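Local coordinates for protein GH127 beta-L-arabinofuranoside (Geobacillus stearothermophilus, PDB 4QK0) that probably hydrolyses beta-L-arabinofuranosides, as a glycoside hydrolase of family GH127, at residues L570-L575 with V603-W608. Residues are numbered along the deposited sequence; the frame is centred on the assembly and turned at random.
Sequences LANLFL and VDESAW
Two hydrogen bonds join the side-chain amide of N572 to the backbone of V603, so one carboxamide serves both the N-H and the C=O of a single residue. V603 N donates to N572 OD1 over 3.1 Å; the bond is bent, with 147° at the hydrogen, and the donor is tilted from the carbonyl plane of the amide. The return bond, N572 ND2 to V603 O at 3.1 Å, is nearly straight (172°), lies in the amide plane of N572 and meets a lone pair of the V603 carbonyl. With CG anti to its own backbone N (chi1 -176°), N572 reaches across to V603, and the paired bonds fix which end of the amide is oxygen.

A water extends the polar link: it accepts from N572 ND2 at 2.6 Å and donates to E605 OE1 at 2.9 Å. E605 OE1 also receives a hydrogen bond from Q542 of the second subunit, which places this link beside the dimer interface. Were this asparagine an alanine, V603 N and O would probably lose these mates and the water its amide donor.

Apolar contact is slight: V603 CG2 approaches F574 CE1 at 4.0 Å, oblique to the ring, while N572 OD1 lies at the ring's edge, in its plane.

Strands 574-586 and 593-603 are antiparallel neighbours, and F574 is backbone hydrogen-bonded to E601. Just beyond that pairing, the side-chain amide, accepting from V603 N and donating to V603 O, probably stands in for a peptide group of a partner strand at the end of the 574-586/593-603 strand pair, in the GH127 C-terminal domain.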
loop_
_atom_site.group_PDB
_atom_site.type_symbol
_atom_site.label_atom_id
_atom_site.label_comp_id
_atom_site.label_asym_id
_atom_site.label_seq_id
_atom_site.Cartn_x
_atom_site.Cartn_y
_atom_site.Cartn_z
ATOM N N LEU A 570 1.757 -18.759 0.381
ATOM C CA LEU A 570 1.889 -18.981 1.827
ATOM C C LEU A 570 0.704 -18.394 2.567
ATOM O O LEU A 570 0.420 -18.810 3.669
ATOM C CB LEU A 570 3.217 -18.447 2.365
ATOM C CG LEU A 570 4.465 -19.088 1.759
ATOM C CD1 LEU A 570 5.709 -18.348 2.212
ATOM C CD2 LEU A 570 4.576 -20.534 2.121
ATOM N N ALA A 571 -0.007 -17.458 1.967
ATOM C CA ALA A 571 -1.293 -16.977 2.562
ATOM C C ALA A 571 -2.296 -18.109 2.697
ATOM O O ALA A 571 -3.078 -18.144 3.645
ATOM C CB ALA A 571 -1.889 -15.863 1.721
ATOM N N ASN A 572 -2.222 -19.098 1.802
ATOM C CA ASN A 572 -3.090 -20.296 1.841
ATOM C C ASN A 572 -2.484 -21.446 2.680
ATOM O O ASN A 572 -2.421 -22.625 2.250
ATOM C CB ASN A 572 -3.334 -20.771 0.403
ATOM C CG ASN A 572 -4.285 -21.931 0.331
ATOM O OD1 ASN A 572 -5.334 -21.963 1.007
ATOM N ND2 ASN A 572 -3.944 -22.893 -0.502
ATOM N N LEU A 573 -1.947 -21.078 3.836
ATOM C CA LEU A 573 -1.415 -22.020 4.831
ATOM C C LEU A 573 -2.014 -21.603 6.129
ATOM O O LEU A 573 -1.962 -20.428 6.488
ATOM C CB LEU A 573 0.091 -21.915 4.997
ATOM C CG LEU A 573 1.012 -22.964 4.381
ATOM C CD1 LEU A 573 2.445 -22.637 4.764
ATOM C CD2 LEU A 573 0.709 -24.355 4.845
ATOM N N PHE A 574 -2.600 -22.563 6.813
ATOM C CA PHE A 574 -3.343 -22.339 8.018
ATOM C C PHE A 574 -2.750 -23.251 9.080
ATOM O O PHE A 574 -2.586 -24.460 8.873
ATOM C CB PHE A 574 -4.851 -22.584 7.794
ATOM C CG PHE A 574 -5.452 -21.665 6.763
ATOM C CD1 PHE A 574 -5.323 -21.932 5.404
ATOM C CD2 PHE A 574 -6.098 -20.510 7.148
ATOM C CE1 PHE A 574 -5.844 -21.073 4.454
ATOM C CE2 PHE A 574 -6.613 -19.647 6.223
ATOM C CZ PHE A 574 -6.488 -19.929 4.856
ATOM N N LEU A 575 -2.409 -22.657 10.216
ATOM C CA LEU A 575 -1.801 -23.398 11.286
ATOM C C LEU A 575 -2.866 -23.642 12.287
ATOM O O LEU A 575 -3.320 -22.711 12.927
ATOM C CB LEU A 575 -0.626 -22.589 11.869
ATOM C CG LEU A 575 0.144 -23.298 12.978
ATOM C CD1 LEU A 575 0.804 -24.581 12.470
ATOM C CD2 LEU A 575 1.245 -22.422 13.568
ATOM N N VAL A 603 -5.986 -24.870 1.699
ATOM C CA VAL A 603 -7.206 -25.004 0.926
ATOM C C VAL A 603 -6.866 -25.616 -0.422
ATOM O O VAL A 603 -5.908 -25.218 -1.071
ATOM C CB VAL A 603 -7.897 -23.634 0.750
ATOM C CG1 VAL A 603 -9.098 -23.722 -0.175
ATOM C CG2 VAL A 603 -8.321 -23.132 2.130
ATOM N N ASP A 604 -7.693 -26.547 -0.847
ATOM C CA ASP A 604 -7.511 -27.242 -2.124
ATOM C C ASP A 604 -7.964 -26.382 -3.301
ATOM O O ASP A 604 -9.129 -26.030 -3.410
ATOM C CB ASP A 604 -8.288 -28.559 -2.079
ATOM C CG ASP A 604 -7.929 -29.529 -3.205
ATOM O OD1 ASP A 604 -7.310 -29.164 -4.230
ATOM O OD2 ASP A 604 -8.280 -30.709 -3.027
ATOM N N GLU A 605 -7.005 -26.015 -4.153
ATOM C CA GLU A 605 -7.278 -25.255 -5.386
ATOM C C GLU A 605 -7.799 -26.207 -6.480
ATOM O O GLU A 605 -8.617 -25.803 -7.287
ATOM C CB GLU A 605 -6.043 -24.480 -5.909
ATOM C CG GLU A 605 -5.241 -23.699 -4.874
ATOM C CD GLU A 605 -4.307 -22.656 -5.495
ATOM O OE1 GLU A 605 -3.303 -22.196 -4.835
ATOM O OE2 GLU A 605 -4.588 -22.308 -6.662
ATOM N N SER A 606 -7.336 -27.468 -6.491
ATOM C CA SER A 606 -7.844 -28.496 -7.416
ATOM C C SER A 606 -9.354 -28.595 -7.383
ATOM O O SER A 606 -9.982 -28.711 -8.421
ATOM C CB SER A 606 -7.255 -29.853 -7.079
ATOM O OG SER A 606 -5.859 -29.836 -7.271
ATOM N N ALA A 607 -9.930 -28.531 -6.190
ATOM C CA ALA A 607 -11.379 -28.441 -6.048
ATOM C C ALA A 607 -11.968 -27.138 -6.597
ATOM O O ALA A 607 -13.175 -27.029 -6.772
ATOM C CB ALA A 607 -11.781 -28.612 -4.594
ATOM N N TRP A 608 -11.135 -26.141 -6.859
ATOM C CA TRP A 608 -11.613 -24.915 -7.477
ATOM C C TRP A 608 -11.662 -25.157 -8.982
ATOM O O TRP A 608 -11.040 -26.084 -9.508
ATOM C CB TRP A 608 -10.765 -23.689 -7.067
ATOM C CG TRP A 608 -11.616 -22.451 -6.651
ATOM C CD1 TRP A 608 -12.093 -21.477 -7.458
ATOM C CD2 TRP A 608 -12.039 -22.107 -5.327
ATOM N NE1 TRP A 608 -12.795 -20.536 -6.731
ATOM C CE2 TRP A 608 -12.776 -20.905 -5.419
ATOM C CE3 TRP A 608 -11.858 -22.698 -4.091
ATOM C CZ2 TRP A 608 -13.319 -20.291 -4.349
ATOM C CZ3 TRP A 608 -12.387 -22.070 -2.988
ATOM C CH2 TRP A 608 -13.116 -20.890 -3.127
HETATM O O HOH W 1 -2.264 -23.472 -2.432
#